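Local structure of aldehyde dehydrogenase (Staphylococcus aureus, 6K10) at residues T69-A81 with N122-G134. The protein oxidises 4,4'-diaponeurosporen-4-al to 4,4'-diaponeurosporenoic acid with NAD as cofactor, a step in the biosynthesis of the carotenoid staphyloxanthin. The protein carries 1 engineered substitution. Residues are numbered along the deposited sequence; the frame is centred on the assembly and turned at random.
Sequences TEIGITLKSIKIA and NYPFQLVFEPLIG
Thr69 OG1 lies at the edge of the Tyr123 ring, near its plane, 3.6 Å from Tyr123 CE2. Phe125 turns an edge to the backbone carbonyl of Glu70, with Phe125 CD1 3.5 Å from Glu70 O, while one of its faces is covered by Phe129 CD2 over the ring centre. The rings belong to the segment that runs into helix 126-138, the crossover helix between the parallel strands 104-118 and 141-145, a beta-alpha-beta unit. Helix 63-89 packs alongside, nearly parallel: over the short segments 69-81 and 126-134 the axes diverge by 10° and approach to 9.3 Å.

Near the first turn of 126-134, one carboxylate oxygen gathers two amides. Glu70 OE1 accepts from Phe125 N through its syn lone pair, a bent bond of 137° at the hydrogen, and from Gln126 N almost straight, at 165° and 2.9 Å. A bend at chi2 brings the carboxylate across to these amides, and the salt bridge from Glu70 OE2 to Lys61 holds its other oxygen. Lys61 also makes a cation-pi contact with Tyr123 and a hydrogen bond to the carbonyl of Asn122, whose side chain is about 5 Å from that of the engineered Ser251, at the predicted active site.

Farther along, Gln126 and Ile133 act as knobs. Gln126 sits among Thr69, Glu70, Ile73 and Thr74, its chain running opposite to that of Thr74, whose OG1 donates to Glu70 O. Between the knobs, Ser77 OG, anti to its own backbone nitrogen, donates to the syn lone pair of Glu130 OE2 at 2.7 Å; Ser427 bonds the other oxygen of that carboxylate. Ile133 fills the hole of Thr74, Ser77, Ile78 and Ala81, its CG2 touching Ala81 CB and its CD1 pressed tightly, at 3.5 Å, against Ile78 CG1.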
ATOM      1  N   THR A  69      26.385   3.411   6.018  1.00 22.26           N
ATOM      2  CA  THR A  69      25.296   3.398   5.050  1.00 22.05           C
ATOM      3  C   THR A  69      24.958   2.020   4.500  1.00 25.00           C
ATOM      4  O   THR A  69      23.942   1.889   3.808  1.00 28.07           O
ATOM      5  CB  THR A  69      25.612   4.335   3.871  1.00 23.50           C
ATOM      6  OG1 THR A  69      26.728   3.824   3.130  1.00 27.42           O
ATOM      7  CG2 THR A  69      25.931   5.737   4.370  1.00 24.60           C
ATOM      8  N   GLU A  70      25.767   0.992   4.767  1.00 23.98           N
ATOM      9  CA  GLU A  70      25.468  -0.324   4.212  1.00 24.89           C
ATOM     10  C   GLU A  70      25.535  -1.436   5.255  1.00 22.87           C
ATOM     11  O   GLU A  70      24.527  -2.101   5.514  1.00 24.64           O
ATOM     12  CB  GLU A  70      26.407  -0.645   3.042  1.00 25.83           C
ATOM     13  CG  GLU A  70      26.527   0.468   2.009  1.00 28.02           C
ATOM     14  CD  GLU A  70      26.069   0.052   0.620  1.00 26.27           C
ATOM     15  OE1 GLU A  70      25.306  -0.929   0.504  1.00 26.13           O
ATOM     16  OE2 GLU A  70      26.468   0.713  -0.357  1.00 25.45           O
ATOM     17  N   ILE A  71      26.701  -1.655   5.859  1.00 20.65           N
ATOM     18  CA  ILE A  71      26.872  -2.811   6.741  1.00 23.51           C
ATOM     19  C   ILE A  71      26.279  -2.546   8.117  1.00 20.72           C
ATOM     20  O   ILE A  71      25.404  -3.285   8.586  1.00 19.85           O
ATOM     21  CB  ILE A  71      28.355  -3.204   6.849  1.00 26.24           C
ATOM     22  CG1 ILE A  71      28.921  -3.546   5.476  1.00 26.91           C
ATOM     23  CG2 ILE A  71      28.516  -4.378   7.800  1.00 24.93           C
ATOM     24  CD1 ILE A  71      30.347  -4.028   5.528  1.00 27.23           C
ATOM     25  N   GLY A  72      26.770  -1.509   8.798  1.00 22.95           N
ATOM     26  CA  GLY A  72      26.373  -1.291  10.180  1.00 22.81           C
ATOM     27  C   GLY A  72      24.886  -1.047  10.335  1.00 27.13           C
ATOM     28  O   GLY A  72      24.255  -1.561  11.263  1.00 28.55           O
ATOM     29  N   ILE A  73      24.305  -0.259   9.429  1.00 25.71           N
ATOM     30  CA  ILE A  73      22.878   0.027   9.500  1.00 24.31           C
ATOM     31  C   ILE A  73      22.062  -1.243   9.284  1.00 21.58           C
ATOM     32  O   ILE A  73      20.970  -1.390   9.846  1.00 23.55           O
ATOM     33  CB  ILE A  73      22.518   1.132   8.488  1.00 31.36           C
ATOM     34  CG1 ILE A  73      21.057   1.557   8.634  1.00 35.62           C
ATOM     35  CG2 ILE A  73      22.810   0.682   7.064  1.00 31.40           C
ATOM     36  CD1 ILE A  73      20.785   2.945   8.104  1.00 36.83           C
ATOM     37  N   THR A  74      22.579  -2.183   8.489  1.00 20.06           N
ATOM     38  CA  THR A  74      21.882  -3.448   8.277  1.00 20.51           C
ATOM     39  C   THR A  74      21.957  -4.328   9.517  1.00 23.40           C
ATOM     40  O   THR A  74      20.949  -4.899   9.947  1.00 26.55           O
ATOM     41  CB  THR A  74      22.469  -4.170   7.064  1.00 22.91           C
ATOM     42  OG1 THR A  74      22.289  -3.359   5.896  1.00 23.25           O
ATOM     43  CG2 THR A  74      21.788  -5.517   6.850  1.00 25.35           C
ATOM     44  N   LEU A  75      23.149  -4.447  10.109  1.00 23.09           N
ATOM     45  CA  LEU A  75      23.297  -5.213  11.341  1.00 24.67           C
ATOM     46  C   LEU A  75      22.387  -4.670  12.434  1.00 23.81           C
ATOM     47  O   LEU A  75      21.730  -5.435  13.150  1.00 26.74           O
ATOM     48  CB  LEU A  75      24.756  -5.189  11.799  1.00 21.82           C
ATOM     49  CG  LEU A  75      25.747  -5.978  10.943  1.00 24.44           C
ATOM     50  CD1 LEU A  75      27.158  -5.786  11.470  1.00 26.80           C
ATOM     51  CD2 LEU A  75      25.376  -7.452  10.926  1.00 23.37           C
ATOM     52  N   LYS A  76      22.334  -3.344  12.570  1.00 23.41           N
ATOM     53  CA  LYS A  76      21.450  -2.732  13.556  1.00 24.81           C
ATOM     54  C   LYS A  76      19.990  -3.056  13.264  1.00 25.00           C
ATOM     55  O   LYS A  76      19.208  -3.317  14.186  1.00 26.45           O
ATOM     56  CB  LYS A  76      21.673  -1.221  13.582  1.00 26.61           C
ATOM     57  CG  LYS A  76      21.018  -0.513  14.752  1.00 28.49           C
ATOM     58  N   SER A  77      19.604  -3.051  11.985  1.00 25.03           N
ATOM     59  CA  SER A  77      18.218  -3.342  11.631  1.00 24.81           C
ATOM     60  C   SER A  77      17.863  -4.799  11.912  1.00 22.57           C
ATOM     61  O   SER A  77      16.760  -5.088  12.393  1.00 22.23           O
ATOM     62  CB  SER A  77      17.970  -2.997  10.162  1.00 26.57           C
ATOM     63  OG  SER A  77      16.615  -3.207   9.810  1.00 29.49           O
ATOM     64  N   ILE A  78      18.775  -5.729  11.609  1.00 22.64           N
ATOM     65  CA  ILE A  78      18.540  -7.136  11.928  1.00 26.22           C
ATOM     66  C   ILE A  78      18.322  -7.305  13.422  1.00 29.38           C
ATOM     67  O   ILE A  78      17.387  -7.986  13.861  1.00 27.05           O
ATOM     68  CB  ILE A  78      19.715  -8.009  11.447  1.00 26.68           C
ATOM     69  CG1 ILE A  78      19.847  -7.972   9.927  1.00 28.45           C
ATOM     70  CG2 ILE A  78      19.544  -9.445  11.932  1.00 27.22           C
ATOM     71  CD1 ILE A  78      21.158  -8.529   9.421  1.00 28.91           C
ATOM     72  N   LYS A  79      19.189  -6.686  14.223  1.00 28.40           N
ATOM     73  CA  LYS A  79      19.071  -6.762  15.674  1.00 30.62           C
ATOM     74  C   LYS A  79      17.695  -6.300  16.144  1.00 27.80           C
ATOM     75  O   LYS A  79      17.052  -6.964  16.963  1.00 26.02           O
ATOM     76  CB  LYS A  79      20.184  -5.932  16.320  1.00 35.20           C
ATOM     77  CG  LYS A  79      20.197  -5.927  17.832  1.00 38.56           C
ATOM     78  CD  LYS A  79      19.544  -4.655  18.347  1.00 41.59           C
ATOM     79  CE  LYS A  79      19.693  -4.498  19.846  1.00 40.05           C
ATOM     80  NZ  LYS A  79      19.858  -3.082  20.279  1.00 42.16           N
ATOM     81  N   ILE A  80      17.224  -5.163  15.626  1.00 27.29           N
ATOM     82  CA  ILE A  80      15.950  -4.598  16.079  1.00 25.94           C
ATOM     83  C   ILE A  80      14.789  -5.483  15.643  1.00 26.89           C
ATOM     84  O   ILE A  80      13.874  -5.771  16.428  1.00 26.91           O
ATOM     85  CB  ILE A  80      15.786  -3.157  15.559  1.00 27.55           C
ATOM     86  CG1 ILE A  80      16.816  -2.235  16.220  1.00 31.41           C
ATOM     87  CG2 ILE A  80      14.357  -2.654  15.780  1.00 26.98           C
ATOM     88  CD1 ILE A  80      17.099  -0.959  15.441  1.00 35.52           C
ATOM     89  N   ALA A  81      14.801  -5.921  14.383  1.00 26.03           N
ATOM     90  CA  ALA A  81      13.737  -6.791  13.891  1.00 27.54           C
ATOM     91  C   ALA A  81      13.661  -8.091  14.685  1.00 27.67           C
ATOM     92  O   ALA A  81      12.567  -8.560  15.021  1.00 27.75           O
ATOM     93  CB  ALA A  81      13.950  -7.088  12.407  1.00 28.92           C
ATOM     94  N   ASN A 122      23.734   1.779  -6.312  1.00 20.56           N
ATOM     95  CA  ASN A 122      24.336   2.872  -5.554  1.00 23.23           C
ATOM     96  C   ASN A 122      24.547   2.537  -4.081  1.00 22.78           C
ATOM     97  O   ASN A 122      25.578   2.910  -3.510  1.00 20.86           O
ATOM     98  CB  ASN A 122      23.499   4.148  -5.714  1.00 24.22           C
ATOM     99  CG  ASN A 122      22.065   3.986  -5.250  1.00 25.27           C
ATOM    100  OD1 ASN A 122      21.425   2.968  -5.499  1.00 25.48           O
ATOM    101  ND2 ASN A 122      21.545   5.014  -4.584  1.00 21.81           N
ATOM    102  N   TYR A 123      23.598   1.856  -3.446  1.00 20.34           N
ATOM    103  CA  TYR A 123      23.810   1.237  -2.140  1.00 21.09           C
ATOM    104  C   TYR A 123      23.488  -0.241  -2.313  1.00 19.83           C
ATOM    105  O   TYR A 123      22.464  -0.738  -1.824  1.00 18.60           O
ATOM    106  CB  TYR A 123      22.970   1.892  -1.047  1.00 20.38           C
ATOM    107  CG  TYR A 123      23.363   3.331  -0.801  1.00 21.29           C
ATOM    108  CD1 TYR A 123      22.886   4.347  -1.618  1.00 21.16           C
ATOM    109  CD2 TYR A 123      24.229   3.672   0.230  1.00 24.86           C
ATOM    110  CE1 TYR A 123      23.247   5.662  -1.409  1.00 20.43           C
ATOM    111  CE2 TYR A 123      24.595   4.986   0.449  1.00 22.29           C
ATOM    112  CZ  TYR A 123      24.102   5.977  -0.374  1.00 21.98           C
ATOM    113  OH  TYR A 123      24.464   7.288  -0.164  1.00 22.07           O
ATOM    114  N   PRO A 124      24.359  -0.972  -3.016  1.00 20.52           N
ATOM    115  CA  PRO A 124      23.968  -2.288  -3.543  1.00 20.57           C
ATOM    116  C   PRO A 124      23.798  -3.343  -2.474  1.00 21.72           C
ATOM    117  O   PRO A 124      23.152  -4.366  -2.735  1.00 20.76           O
ATOM    118  CB  PRO A 124      25.122  -2.635  -4.491  1.00 24.80           C
ATOM    119  CG  PRO A 124      26.300  -1.907  -3.920  1.00 24.36           C
ATOM    120  CD  PRO A 124      25.763  -0.641  -3.312  1.00 24.27           C
ATOM    121  N   PHE A 125      24.350  -3.128  -1.283  1.00 19.48           N
ATOM    122  CA  PHE A 125      24.198  -4.061  -0.175  1.00 22.01           C
ATOM    123  C   PHE A 125      22.978  -3.703   0.671  1.00 22.51           C
ATOM    124  O   PHE A 125      22.094  -4.539   0.880  1.00 22.82           O
ATOM    125  CB  PHE A 125      25.486  -4.070   0.658  1.00 23.35           C
ATOM    126  CG  PHE A 125      25.457  -5.005   1.831  1.00 25.78           C
ATOM    127  CD1 PHE A 125      25.028  -4.567   3.072  1.00 23.50           C
ATOM    128  CD2 PHE A 125      25.879  -6.317   1.698  1.00 24.21           C
ATOM    129  CE1 PHE A 125      25.006  -5.422   4.155  1.00 24.32           C
ATOM    130  CE2 PHE A 125      25.863  -7.178   2.779  1.00 24.60           C
ATOM    131  CZ  PHE A 125      25.426  -6.729   4.009  1.00 23.61           C
ATOM    132  N   GLN A 126      22.910  -2.452   1.141  1.00 20.75           N
ATOM    133  CA  GLN A 126      21.800  -2.026   1.993  1.00 21.22           C
ATOM    134  C   GLN A 126      20.455  -2.175   1.293  1.00 22.92           C
ATOM    135  O   GLN A 126      19.468  -2.587   1.914  1.00 21.41           O
ATOM    136  CB  GLN A 126      22.013  -0.580   2.449  1.00 24.71           C
ATOM    137  CG  GLN A 126      20.737   0.186   2.780  1.00 31.76           C
ATOM    138  CD  GLN A 126      20.128  -0.204   4.112  1.00 35.57           C
ATOM    139  OE1 GLN A 126      20.675  -1.029   4.846  1.00 39.97           O
ATOM    140  NE2 GLN A 126      18.986   0.391   4.432  1.00 31.02           N
ATOM    141  N   LEU A 127      20.396  -1.859   0.001  1.00 20.46           N
ATOM    142  CA  LEU A 127      19.126  -1.944  -0.707  1.00 20.37           C
ATOM    143  C   LEU A 127      18.734  -3.371  -1.060  1.00 22.74           C
ATOM    144  O   LEU A 127      17.617  -3.585  -1.538  1.00 22.66           O
ATOM    145  CB  LEU A 127      19.166  -1.064  -1.954  1.00 19.42           C
ATOM    146  CG  LEU A 127      19.362   0.419  -1.616  1.00 19.25           C
ATOM    147  CD1 LEU A 127      19.711   1.234  -2.852  1.00 20.57           C
ATOM    148  CD2 LEU A 127      18.119   0.976  -0.939  1.00 18.96           C
ATOM    149  N   VAL A 128      19.616  -4.340  -0.848  1.00 21.41           N
ATOM    150  CA  VAL A 128      19.211  -5.742  -0.835  1.00 21.03           C
ATOM    151  C   VAL A 128      18.699  -6.157   0.540  1.00 21.18           C
ATOM    152  O   VAL A 128      17.628  -6.762   0.661  1.00 21.63           O
ATOM    153  CB  VAL A 128      20.379  -6.647  -1.293  1.00 20.77           C
ATOM    154  CG1 VAL A 128      20.136  -8.091  -0.857  1.00 24.29           C
ATOM    155  CG2 VAL A 128      20.559  -6.593  -2.800  1.00 20.72           C
ATOM    156  N   PHE A 129      19.432  -5.805   1.599  1.00 19.71           N
ATOM    157  CA  PHE A 129      19.210  -6.476   2.875  1.00 21.54           C
ATOM    158  C   PHE A 129      18.196  -5.787   3.778  1.00 20.15           C
ATOM    159  O   PHE A 129      17.534  -6.471   4.568  1.00 21.59           O
ATOM    160  CB  PHE A 129      20.547  -6.668   3.595  1.00 22.14           C
ATOM    161  CG  PHE A 129      21.394  -7.762   2.991  1.00 23.05           C
ATOM    162  CD1 PHE A 129      21.180  -9.076   3.358  1.00 25.58           C
ATOM    163  CD2 PHE A 129      22.367  -7.490   2.048  1.00 22.38           C
ATOM    164  CE1 PHE A 129      21.923 -10.098   2.811  1.00 28.45           C
ATOM    165  CE2 PHE A 129      23.115  -8.514   1.493  1.00 27.04           C
ATOM    166  CZ  PHE A 129      22.895  -9.821   1.878  1.00 27.66           C
ATOM    167  N   GLU A 130      18.022  -4.461   3.682  1.00 22.55           N
ATOM    168  CA  GLU A 130      16.941  -3.849   4.449  1.00 19.42           C
ATOM    169  C   GLU A 130      15.565  -4.340   3.989  1.00 21.50           C
ATOM    170  O   GLU A 130      14.744  -4.696   4.848  1.00 24.23           O
ATOM    171  CB  GLU A 130      17.052  -2.321   4.426  1.00 23.44           C
ATOM    172  CG  GLU A 130      15.915  -1.637   5.170  1.00 25.51           C
ATOM    173  CD  GLU A 130      15.728  -2.178   6.585  1.00 30.48           C
ATOM    174  OE1 GLU A 130      14.563  -2.345   7.013  1.00 30.08           O
ATOM    175  OE2 GLU A 130      16.737  -2.438   7.274  1.00 30.61           O
ATOM    176  N   PRO A 131      15.258  -4.406   2.684  1.00 20.87           N
ATOM    177  CA  PRO A 131      14.016  -5.109   2.307  1.00 22.64           C
ATOM    178  C   PRO A 131      13.996  -6.560   2.750  1.00 22.59           C
ATOM    179  O   PRO A 131      12.958  -7.041   3.229  1.00 21.19           O
ATOM    180  CB  PRO A 131      13.977  -4.982   0.776  1.00 22.36           C
ATOM    181  CG  PRO A 131      14.904  -3.898   0.441  1.00 25.90           C
ATOM    182  CD  PRO A 131      15.952  -3.861   1.504  1.00 24.01           C
ATOM    183  N   LEU A 132      15.122  -7.267   2.621  1.00 20.60           N
ATOM    184  CA  LEU A 132      15.155  -8.686   2.965  1.00 20.43           C
ATOM    185  C   LEU A 132      14.799  -8.917   4.429  1.00 20.80           C
ATOM    186  O   LEU A 132      14.070  -9.863   4.756  1.00 21.13           O
ATOM    187  CB  LEU A 132      16.534  -9.269   2.664  1.00 20.97           C
ATOM    188  CG  LEU A 132      16.649 -10.778   2.893  1.00 23.46           C
ATOM    189  CD1 LEU A 132      15.789 -11.536   1.888  1.00 25.94           C
ATOM    190  CD2 LEU A 132      18.096 -11.245   2.835  1.00 22.31           C
ATOM    191  N   ILE A 133      15.318  -8.072   5.324  1.00 17.84           N
ATOM    192  CA  ILE A 133      14.979  -8.182   6.741  1.00 21.04           C
ATOM    193  C   ILE A 133      13.468  -8.161   6.921  1.00 20.36           C
ATOM    194  O   ILE A 133      12.895  -8.990   7.635  1.00 22.12           O
ATOM    195  CB  ILE A 133      15.651  -7.056   7.546  1.00 23.62           C
ATOM    196  CG1 ILE A 133      17.172  -7.196   7.509  1.00 24.01           C
ATOM    197  CG2 ILE A 133      15.162  -7.078   8.978  1.00 22.98           C
ATOM    198  CD1 ILE A 133      17.894  -5.924   7.892  1.00 23.14           C
ATOM    199  N   GLY A 134      12.801  -7.210   6.264  1.00 20.80           N
ATOM    200  CA  GLY A 134      11.350  -7.154   6.344  1.00 21.95           C
ATOM    201  C   GLY A 134      10.696  -8.406   5.795  1.00 21.94           C
ATOM    202  O   GLY A 134       9.775  -8.959   6.400  1.00 20.89           O
TER